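Local coordinates for porin (Rhodobacter capsulatus, PDB 3POR), which forms homotrimers of outer-membrane barrels whose channels let small hydrophilic solutes, up to about 0.6 kDa, diffuse passively, at residues 160-165 with 189-194; 206-211 with 223-228; 213-218 with 252-257. All coordinates share one frame; numbering follows the deposited sequence.

Interaction 1: residues 160-165 with 189-194; sequences NYTVGL and IAKFGA
The two strands of a barrel hairpin, 161-171 and 181-192, meet here far from their connecting loop, and N160, Y161 and T162 face I189, A190 and K191. T162 and I189 form an antiparallel hydrogen-bonded pair: T162 N donates to I189 O at 2.8 Å, and I189 N returns a bond to T162 O at 2.9 Å. K191 N adds a single further bond to N160 O, 3.1 Å away. Between these, Y161 and A190 are a non-hydrogen-bonded pair, where Y161 CA makes a CA-H...O contact with I189 O.

Such pairing, repeated from strand to strand, closes the 16-stranded porin barrel, and each face of the sheet carries its own chemistry. On the sheet face that carries Y161 and A190, Y161 CD1 packs on A190 CB at 3.5 Å. The ring then meets F192 obliquely, CE1 to CE1 at 3.5 Å, with planes 74° apart; F158 adds an edge-to-face partner, a cluster consistent with the aromatic girdle of porins. The N160 side-chain amide is turned about 80° from the F192 ring plane, with OD1 3.5 Å from F192 CD1.

On the other face, T162 CB touches I189 CD1. K191 bends at chi2 (-80°) and again at chi3, which carries CE past N160 O and leaves NZ 3.4 Å from T162 OG1, a weak hydrogen bond. A155 and T157 of the preceding strand, 148-158, cover T162 from its other neighbour in the sheet.

Interaction 2: residues 206-211 with 223-228; sequences LDRDFA and AATAVD. With C8E ((hydroxyethyloxy)tri(ethyloxy)octane), chain B.
L206 and V227 form an antiparallel hydrogen-bonded pair, with L206 N to V227 O at 3.0 Å and V227 N to L206 O at 2.9 Å, and the pairing runs on past the strand end as R208 N reaches T225 O at 2.8 Å.

At that point the chain turns from strand into helix 208-214. D207 is the N-cap: its OD2 accepts from F210 N at 3.0 Å, while OD1 is held by A179 N. R208 carries most of the contact. Its chain leaves with CG anti to the backbone N (chi1 169°) and bends at chi3 (74°), a course that lays CB and CD beside T225 OG1 and brings the guanidinium to the 223-225 backbone. NH1 and NH2 both grip A223 O end-on, at 2.9 and 3.0 Å, and this oxygen lies close to the guanidinium plane. NH1 also donates to T225 OG1 at 2.8 Å, tilted 26° from that plane. From the side, NE and NH2 hold the two carboxylate oxygens of D209 in a salt bridge, both met from above the carboxylate plane. With a leucine here, which has no guanidinium, the D209 carboxylate is likely to lose its mate and the 223-225 backbone its tie to the helix start.

Behind the arginine the chemistry turns apolar. V227 CG2 packs on A211 CB, I254 covers both, and L206 CD2 and the edge of the F210 ring touch the octyl chain of the C8E detergent. One cation, shared between the D209 carboxylate and neutral oxygens of 223-225, thus fastens the loop's return to the first turn of the helix, so its charge is probably balanced in large part by D209.

Interaction 3: residues 213-218 with 252-257; sequences AVFDLT and LDIDTI. With C8E ((hydroxyethyloxy)tri(ethyloxy)octane), chain B.
T256 OG1 donates to D255 O at 2.6 Å, within the turn that places I254 and I257 against F215. On the facing segment, D216 N to A213 O, 2.9 Å, and L217 N to R212 O end helix 208-214 in a Schellman motif, with D216, of positive phi, as its C-prime residue; F215, the first residue to leave helical angles, points toward 252-257. Across the contact there are no hydrogen bonds; apolar side chains do the work.

F215 is the centre. Its ring presents an edge to I254, whose CG1 and CD1 lie near the ring plane. CE2 meets I254 CD1 at 3.3 Å, an extended chi2 (-179°) carrying that methyl out to the ring as the two side chains run past each other in opposite directions. I257 CG2 sits more loosely, 4.3 Å from F215 CD2 and 4.2 Å from L217 CD1. On the other flank L252 CD2 approaches V214 CG1 at 4.3 Å, and V260 of the next strand also packs on F215.

The C8E detergent passes by L252 and V214: L252 CD2 is 3.6 Å from its C10, and V214 O is 3.5 Å from C16. Opposite the helix end, I257 N bonds back to I254 O, closing a turn after strand 243-254. A Schellman-terminated helix packed by its apolar residues onto strand ends is here how a porin loop is seated on the barrel rim.

In the fold
Interaction 1 is a surface contact near one end of the barrel, and its nearest atoms lie about 17 Å from those of either other contact. Interactions 2 and 3 are partly buried and adjoin, their centres 9 Å apart. They hold opposite ends of helix 208-214, the first fixing its start and the second its finish; they meet where V227 packs on I254 and I257, and both touch the same detergent. Their chemistry differs with position: 160-165 with 189-194 is regular strand pairing decorated on two faces, 206-211 with 223-228 adds a polar arginine clasp where strand gives way to helix, and 213-218 with 252-257 relies on apolar packing alone.

Interaction 1: residues 160-165 with 189-194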
loop_
_atom_site.group_PDB
_atom_site.type_symbol
_atom_site.label_atom_id
_atom_site.label_comp_id
_atom_site.label_asym_id
_atom_site.label_seq_id
_atom_site.Cartn_x
_atom_site.Cartn_y
_atom_site.Cartn_z
ATOM N N ASN A 160 35.956 -9.988 -22.307
ATOM C CA ASN A 160 34.823 -9.375 -22.963
ATOM C C ASN A 160 33.507 -10.132 -22.824
ATOM O O ASN A 160 32.445 -9.730 -23.329
ATOM C CB ASN A 160 35.206 -9.229 -24.441
ATOM C CG ASN A 160 35.066 -7.847 -25.100
ATOM O OD1 ASN A 160 35.167 -7.756 -26.334
ATOM N ND2 ASN A 160 34.909 -6.718 -24.390
ATOM N N TYR A 161 33.597 -11.275 -22.184
ATOM C CA TYR A 161 32.540 -12.199 -22.335
ATOM C C TYR A 161 32.384 -12.827 -21.044
ATOM O O TYR A 161 33.386 -13.075 -20.375
ATOM C CB TYR A 161 32.842 -13.367 -23.270
ATOM C CG TYR A 161 33.358 -13.050 -24.660
ATOM C CD1 TYR A 161 32.891 -11.964 -25.356
ATOM C CD2 TYR A 161 34.385 -13.775 -25.184
ATOM C CE1 TYR A 161 33.464 -11.589 -26.543
ATOM C CE2 TYR A 161 34.961 -13.404 -26.383
ATOM C CZ TYR A 161 34.508 -12.301 -27.053
ATOM O OH TYR A 161 35.147 -11.839 -28.186
ATOM N N THR A 162 31.142 -13.152 -20.808
ATOM C CA THR A 162 30.875 -14.036 -19.711
ATOM C C THR A 162 30.323 -15.251 -20.392
ATOM O O THR A 162 29.652 -15.128 -21.418
ATOM C CB THR A 162 29.845 -13.449 -18.823
ATOM O OG1 THR A 162 30.331 -12.148 -18.470
ATOM C CG2 THR A 162 29.548 -14.341 -17.645
ATOM N N VAL A 163 30.672 -16.432 -19.989
ATOM C CA VAL A 163 29.882 -17.517 -20.446
ATOM C C VAL A 163 29.513 -18.244 -19.186
ATOM O O VAL A 163 30.269 -18.158 -18.208
ATOM C CB VAL A 163 30.625 -18.434 -21.384
ATOM C CG1 VAL A 163 31.027 -17.629 -22.612
ATOM C CG2 VAL A 163 31.743 -19.099 -20.675
ATOM N N GLY A 164 28.354 -18.916 -19.122
ATOM C CA GLY A 164 27.984 -19.649 -17.914
ATOM C C GLY A 164 26.984 -20.734 -18.216
ATOM O O GLY A 164 26.492 -20.883 -19.341
ATOM N N LEU A 165 26.688 -21.488 -17.167
ATOM C CA LEU A 165 25.665 -22.501 -17.225
ATOM C C LEU A 165 24.931 -22.648 -15.915
ATOM O O LEU A 165 25.404 -22.250 -14.837
ATOM C CB LEU A 165 26.272 -23.807 -17.631
ATOM C CG LEU A 165 26.997 -24.799 -16.784
ATOM C CD1 LEU A 165 26.113 -25.675 -15.889
ATOM C CD2 LEU A 165 27.598 -25.741 -17.800
ATOM N N ILE A 189 27.369 -13.998 -22.715
ATOM C CA ILE A 189 27.113 -12.561 -22.840
ATOM C C ILE A 189 28.386 -11.870 -23.367
ATOM O O ILE A 189 29.477 -12.160 -22.821
ATOM C CB ILE A 189 26.713 -12.042 -21.463
ATOM C CG1 ILE A 189 25.495 -12.705 -20.927
ATOM C CG2 ILE A 189 26.323 -10.612 -21.599
ATOM C CD1 ILE A 189 25.889 -13.586 -19.741
ATOM N N ALA A 190 28.310 -10.978 -24.354
ATOM C CA ALA A 190 29.490 -10.393 -24.930
ATOM C C ALA A 190 29.244 -8.920 -25.038
ATOM O O ALA A 190 28.160 -8.595 -25.541
ATOM C CB ALA A 190 29.716 -10.952 -26.323
ATOM N N LYS A 191 30.122 -8.016 -24.586
ATOM C CA LYS A 191 29.907 -6.565 -24.803
ATOM C C LYS A 191 31.004 -6.099 -25.737
ATOM O O LYS A 191 32.164 -6.448 -25.543
ATOM C CB LYS A 191 30.015 -5.663 -23.561
ATOM C CG LYS A 191 30.610 -6.364 -22.340
ATOM C CD LYS A 191 29.629 -7.278 -21.539
ATOM C CE LYS A 191 30.284 -8.585 -21.024
ATOM N NZ LYS A 191 29.620 -9.159 -19.855
ATOM N N PHE A 192 30.751 -5.365 -26.806
ATOM C CA PHE A 192 31.797 -4.980 -27.726
ATOM C C PHE A 192 31.574 -3.508 -27.918
ATOM O O PHE A 192 30.865 -3.068 -28.829
ATOM C CB PHE A 192 31.621 -5.613 -29.052
ATOM C CG PHE A 192 31.627 -7.118 -29.098
ATOM C CD1 PHE A 192 32.802 -7.798 -28.875
ATOM C CD2 PHE A 192 30.464 -7.774 -29.434
ATOM C CE1 PHE A 192 32.803 -9.161 -29.004
ATOM C CE2 PHE A 192 30.465 -9.144 -29.558
ATOM C CZ PHE A 192 31.637 -9.825 -29.345
ATOM N N GLY A 193 32.084 -2.696 -27.022
ATOM C CA GLY A 193 31.885 -1.278 -27.211
ATOM C C GLY A 193 30.495 -0.950 -26.704
ATOM O O GLY A 193 30.186 -1.257 -25.526
ATOM N N ALA A 194 29.654 -0.378 -27.591
ATOM C CA ALA A 194 28.277 -0.036 -27.202
ATOM C C ALA A 194 27.320 -1.151 -27.662
ATOM O O ALA A 194 26.141 -0.865 -27.896
ATOM C CB ALA A 194 27.847 1.288 -27.866
#

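Interaction 2: residues 206-211 with 223-228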
loop_
_atom_site.group_PDB
_atom_site.type_symbol
_atom_site.label_atom_id
_atom_site.label_comp_id
_atom_site.label_asym_id
_atom_site.label_seq_id
_atom_site.Cartn_x
_atom_site.Cartn_y
_atom_site.Cartn_z
ATOM N N LEU A 206 9.521 -30.797 -19.473
ATOM C CA LEU A 206 8.391 -30.080 -18.922
ATOM C C LEU A 206 7.232 -31.015 -18.562
ATOM O O LEU A 206 7.133 -32.081 -19.148
ATOM C CB LEU A 206 7.858 -29.037 -19.952
ATOM C CG LEU A 206 8.651 -27.806 -20.371
ATOM C CD1 LEU A 206 7.768 -26.806 -21.085
ATOM C CD2 LEU A 206 9.153 -27.080 -19.116
ATOM N N ASP A 207 6.316 -30.738 -17.653
ATOM C CA ASP A 207 5.123 -31.546 -17.524
ATOM C C ASP A 207 4.201 -31.314 -18.740
ATOM O O ASP A 207 3.905 -30.141 -19.029
ATOM C CB ASP A 207 4.408 -31.136 -16.284
ATOM C CG ASP A 207 2.994 -31.700 -16.144
ATOM O OD1 ASP A 207 2.884 -32.839 -15.718
ATOM O OD2 ASP A 207 2.020 -31.010 -16.463
ATOM N N ARG A 208 3.618 -32.348 -19.385
ATOM C CA ARG A 208 2.796 -32.269 -20.576
ATOM C C ARG A 208 1.728 -31.207 -20.552
ATOM O O ARG A 208 1.597 -30.320 -21.409
ATOM C CB ARG A 208 2.163 -33.625 -20.786
ATOM C CG ARG A 208 1.059 -33.639 -21.862
ATOM C CD ARG A 208 0.169 -34.836 -21.794
ATOM N NE ARG A 208 -0.760 -34.791 -20.684
ATOM C CZ ARG A 208 -0.841 -35.829 -19.851
ATOM N NH1 ARG A 208 -0.047 -36.883 -20.063
ATOM N NH2 ARG A 208 -1.750 -35.859 -18.858
ATOM N N ASP A 209 0.920 -31.276 -19.526
ATOM C CA ASP A 209 -0.179 -30.346 -19.510
ATOM C C ASP A 209 0.309 -28.953 -19.135
ATOM O O ASP A 209 -0.284 -27.994 -19.640
ATOM C CB ASP A 209 -1.244 -30.931 -18.580
ATOM C CG ASP A 209 -1.966 -32.204 -19.120
ATOM O OD1 ASP A 209 -2.146 -32.318 -20.348
ATOM O OD2 ASP A 209 -2.351 -33.073 -18.319
ATOM N N PHE A 210 1.403 -28.717 -18.374
ATOM C CA PHE A 210 1.954 -27.351 -18.247
ATOM C C PHE A 210 2.361 -26.875 -19.641
ATOM O O PHE A 210 1.971 -25.796 -20.091
ATOM C CB PHE A 210 3.187 -27.342 -17.327
ATOM C CG PHE A 210 4.069 -26.106 -17.451
ATOM C CD1 PHE A 210 3.606 -24.878 -17.042
ATOM C CD2 PHE A 210 5.302 -26.210 -18.043
ATOM C CE1 PHE A 210 4.372 -23.755 -17.241
ATOM C CE2 PHE A 210 6.052 -25.084 -18.232
ATOM C CZ PHE A 210 5.596 -23.856 -17.838
ATOM N N ALA A 211 3.091 -27.705 -20.368
ATOM C CA ALA A 211 3.505 -27.339 -21.703
ATOM C C ALA A 211 2.345 -27.053 -22.604
ATOM O O ALA A 211 2.419 -26.075 -23.326
ATOM C CB ALA A 211 4.307 -28.450 -22.311
ATOM N N ALA A 223 -2.868 -39.546 -16.952
ATOM C CA ALA A 223 -1.878 -39.387 -15.918
ATOM C C ALA A 223 -0.732 -38.476 -16.429
ATOM O O ALA A 223 -0.612 -38.365 -17.665
ATOM C CB ALA A 223 -1.389 -40.757 -15.617
ATOM N N ALA A 224 0.135 -37.854 -15.593
ATOM C CA ALA A 224 1.100 -36.903 -16.102
ATOM C C ALA A 224 2.217 -37.564 -16.852
ATOM O O ALA A 224 2.593 -38.663 -16.451
ATOM C CB ALA A 224 1.682 -36.149 -14.970
ATOM N N THR A 225 2.683 -36.938 -17.954
ATOM C CA THR A 225 3.817 -37.330 -18.798
ATOM C C THR A 225 4.814 -36.148 -18.926
ATOM O O THR A 225 4.459 -34.961 -18.876
ATOM C CB THR A 225 3.372 -37.766 -20.256
ATOM O OG1 THR A 225 2.601 -36.819 -21.020
ATOM C CG2 THR A 225 2.512 -38.958 -20.045
ATOM N N ALA A 226 6.099 -36.394 -19.052
ATOM C CA ALA A 226 7.011 -35.321 -19.204
ATOM C C ALA A 226 7.162 -35.149 -20.706
ATOM O O ALA A 226 7.263 -36.166 -21.381
ATOM C CB ALA A 226 8.279 -35.740 -18.565
ATOM N N VAL A 227 7.140 -33.991 -21.366
ATOM C CA VAL A 227 7.502 -33.888 -22.779
ATOM C C VAL A 227 8.873 -33.212 -22.812
ATOM O O VAL A 227 9.186 -32.474 -21.887
ATOM C CB VAL A 227 6.501 -33.040 -23.524
ATOM C CG1 VAL A 227 5.232 -33.839 -23.601
ATOM C CG2 VAL A 227 6.300 -31.693 -22.844
ATOM N N ASP A 228 9.720 -33.387 -23.810
ATOM C CA ASP A 228 11.013 -32.757 -23.922
ATOM C C ASP A 228 10.897 -31.422 -24.614
ATOM O O ASP A 228 10.094 -31.288 -25.511
ATOM C CB ASP A 228 11.941 -33.585 -24.746
ATOM C CG ASP A 228 12.228 -34.994 -24.262
ATOM O OD1 ASP A 228 11.842 -35.362 -23.143
ATOM O OD2 ASP A 228 12.848 -35.741 -25.034
HETATM C C1 C8E B . 10.103 -23.750 -20.701
HETATM C C2 C8E B . 9.279 -23.194 -19.548
HETATM C C3 C8E B . 8.607 -21.998 -20.075
HETATM C C4 C8E B . 8.070 -21.473 -18.806
HETATM C C5 C8E B . 7.646 -20.074 -19.080
HETATM C C6 C8E B . 6.724 -19.845 -20.337
HETATM C C7 C8E B . 7.373 -19.172 -21.648
HETATM C C8 C8E B . 6.392 -18.367 -22.547
HETATM O O9 C8E B . 6.849 -17.834 -23.783
HETATM C C10 C8E B . 6.653 -18.721 -24.872
HETATM C C11 C8E B . 5.384 -18.717 -25.701
HETATM O O12 C8E B . 5.045 -17.601 -26.512
HETATM C C13 C8E B . 4.112 -16.777 -25.840
HETATM C C14 C8E B . 2.840 -17.458 -25.439
HETATM O O15 C8E B . 2.158 -18.166 -26.467
HETATM C C16 C8E B . 0.756 -18.222 -26.129
HETATM C C17 C8E B . -0.380 -17.325 -26.735
HETATM O O18 C8E B . -0.371 -15.862 -26.822
HETATM C C19 C8E B . -1.035 -15.133 -25.751
HETATM C C20 C8E B . -2.494 -14.630 -25.891
HETATM O O21 C8E B . -3.406 -15.694 -26.182
#

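Interaction 3: residues 213-218 with 252-257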
loop_
_atom_site.group_PDB
_atom_site.type_symbol
_atom_site.label_atom_id
_atom_site.label_comp_id
_atom_site.label_asym_id
_atom_site.label_seq_id
_atom_site.Cartn_x
_atom_site.Cartn_y
_atom_site.Cartn_z
ATOM N N ALA A 213 -0.638 -26.046 -21.583
ATOM C CA ALA A 213 -1.182 -24.787 -21.115
ATOM C C ALA A 213 -0.386 -23.569 -21.586
ATOM O O ALA A 213 -0.978 -22.513 -21.841
ATOM C CB ALA A 213 -1.143 -24.686 -19.682
ATOM N N VAL A 214 0.954 -23.625 -21.746
ATOM C CA VAL A 214 1.781 -22.528 -22.275
ATOM C C VAL A 214 1.237 -22.018 -23.608
ATOM O O VAL A 214 1.139 -20.807 -23.860
ATOM C CB VAL A 214 3.274 -23.063 -22.410
ATOM C CG1 VAL A 214 4.102 -22.141 -23.274
ATOM C CG2 VAL A 214 3.935 -23.146 -21.042
ATOM N N PHE A 215 0.900 -22.980 -24.476
ATOM C CA PHE A 215 0.404 -22.682 -25.807
ATOM C C PHE A 215 -1.087 -22.608 -25.840
ATOM O O PHE A 215 -1.675 -22.597 -26.928
ATOM C CB PHE A 215 0.759 -23.707 -26.795
ATOM C CG PHE A 215 2.220 -23.671 -27.099
ATOM C CD1 PHE A 215 2.659 -22.828 -28.111
ATOM C CD2 PHE A 215 3.094 -24.446 -26.350
ATOM C CE1 PHE A 215 4.019 -22.769 -28.366
ATOM C CE2 PHE A 215 4.448 -24.365 -26.623
ATOM C CZ PHE A 215 4.911 -23.533 -27.622
ATOM N N ASP A 216 -1.681 -22.609 -24.640
ATOM C CA ASP A 216 -3.098 -22.421 -24.404
ATOM C C ASP A 216 -4.116 -23.504 -24.875
ATOM O O ASP A 216 -5.279 -23.245 -25.246
ATOM C CB ASP A 216 -3.255 -21.044 -24.990
ATOM C CG ASP A 216 -4.337 -20.154 -24.473
ATOM O OD1 ASP A 216 -5.023 -20.546 -23.509
ATOM O OD2 ASP A 216 -4.456 -19.076 -25.087
ATOM N N LEU A 217 -3.692 -24.776 -24.720
ATOM C CA LEU A 217 -4.382 -25.964 -25.204
ATOM C C LEU A 217 -5.033 -26.686 -24.058
ATOM O O LEU A 217 -4.374 -26.766 -23.012
ATOM C CB LEU A 217 -3.351 -26.859 -25.858
ATOM C CG LEU A 217 -2.571 -26.345 -27.074
ATOM C CD1 LEU A 217 -1.548 -27.372 -27.491
ATOM C CD2 LEU A 217 -3.484 -26.072 -28.221
ATOM N N THR A 218 -6.261 -27.228 -24.162
ATOM C CA THR A 218 -6.788 -27.995 -23.046
ATOM C C THR A 218 -5.845 -29.161 -22.777
ATOM O O THR A 218 -5.147 -29.698 -23.657
ATOM C CB THR A 218 -8.234 -28.637 -23.255
ATOM O OG1 THR A 218 -8.396 -28.991 -24.603
ATOM C CG2 THR A 218 -9.361 -27.699 -22.912
ATOM N N LEU A 252 10.898 -21.507 -28.646
ATOM C CA LEU A 252 10.549 -22.580 -27.728
ATOM C C LEU A 252 9.988 -23.694 -28.591
ATOM O O LEU A 252 9.056 -23.445 -29.374
ATOM C CB LEU A 252 9.505 -22.085 -26.757
ATOM C CG LEU A 252 9.007 -22.955 -25.623
ATOM C CD1 LEU A 252 10.109 -23.545 -24.725
ATOM C CD2 LEU A 252 8.076 -22.041 -24.834
ATOM N N ASP A 253 10.614 -24.857 -28.534
ATOM C CA ASP A 253 10.134 -25.998 -29.260
ATOM C C ASP A 253 9.852 -27.046 -28.206
ATOM O O ASP A 253 10.765 -27.559 -27.543
ATOM C CB ASP A 253 11.172 -26.576 -30.277
ATOM C CG ASP A 253 11.601 -25.817 -31.593
ATOM O OD1 ASP A 253 10.916 -24.943 -32.175
ATOM O OD2 ASP A 253 12.692 -26.119 -32.096
ATOM N N ILE A 254 8.579 -27.329 -27.931
ATOM C CA ILE A 254 8.237 -28.386 -26.978
ATOM C C ILE A 254 7.771 -29.492 -27.870
ATOM O O ILE A 254 6.864 -29.400 -28.703
ATOM C CB ILE A 254 7.129 -28.000 -26.108
ATOM C CG1 ILE A 254 7.367 -26.632 -25.498
ATOM C CG2 ILE A 254 7.008 -29.118 -25.141
ATOM C CD1 ILE A 254 6.314 -26.083 -24.550
ATOM N N ASP A 255 8.504 -30.546 -27.742
ATOM C CA ASP A 255 8.354 -31.669 -28.628
ATOM C C ASP A 255 6.987 -32.315 -28.506
ATOM O O ASP A 255 6.452 -32.389 -27.414
ATOM C CB ASP A 255 9.497 -32.584 -28.274
ATOM C CG ASP A 255 9.159 -34.059 -28.071
ATOM O OD1 ASP A 255 9.162 -34.762 -29.094
ATOM O OD2 ASP A 255 8.884 -34.489 -26.927
ATOM N N THR A 256 6.408 -32.811 -29.592
ATOM C CA THR A 256 5.080 -33.382 -29.642
ATOM C C THR A 256 4.053 -32.332 -29.239
ATOM O O THR A 256 2.885 -32.688 -29.272
ATOM C CB THR A 256 4.826 -34.675 -28.705
ATOM O OG1 THR A 256 4.741 -34.314 -27.321
ATOM C CG2 THR A 256 5.927 -35.719 -28.857
ATOM N N ILE A 257 4.314 -31.082 -28.853
ATOM C CA ILE A 257 3.251 -30.151 -28.552
ATOM C C ILE A 257 3.308 -28.938 -29.471
ATOM O O ILE A 257 2.318 -28.844 -30.171
ATOM C CB ILE A 257 3.334 -29.778 -27.065
ATOM C CG1 ILE A 257 2.887 -30.965 -26.230
ATOM C CG2 ILE A 257 2.418 -28.627 -26.769
ATOM C CD1 ILE A 257 3.319 -30.971 -24.777
HETATM C C1 C8E B . 10.103 -23.750 -20.701
HETATM C C2 C8E B . 9.279 -23.194 -19.548
HETATM C C3 C8E B . 8.607 -21.998 -20.075
HETATM C C4 C8E B . 8.070 -21.473 -18.806
HETATM C C5 C8E B . 7.646 -20.074 -19.080
HETATM C C6 C8E B . 6.724 -19.845 -20.337
HETATM C C7 C8E B . 7.373 -19.172 -21.648
HETATM C C8 C8E B . 6.392 -18.367 -22.547
HETATM O O9 C8E B . 6.849 -17.834 -23.783
HETATM C C10 C8E B . 6.653 -18.721 -24.872
HETATM C C11 C8E B . 5.384 -18.717 -25.701
HETATM O O12 C8E B . 5.045 -17.601 -26.512
HETATM C C13 C8E B . 4.112 -16.777 -25.840
HETATM C C14 C8E B . 2.840 -17.458 -25.439
HETATM O O15 C8E B . 2.158 -18.166 -26.467
HETATM C C16 C8E B . 0.756 -18.222 -26.129
HETATM C C17 C8E B . -0.380 -17.325 -26.735
HETATM O O18 C8E B . -0.371 -15.862 -26.822
HETATM C C19 C8E B . -1.035 -15.133 -25.751
HETATM C C20 C8E B . -2.494 -14.630 -25.891
HETATM O O21 C8E B . -3.406 -15.694 -26.182
#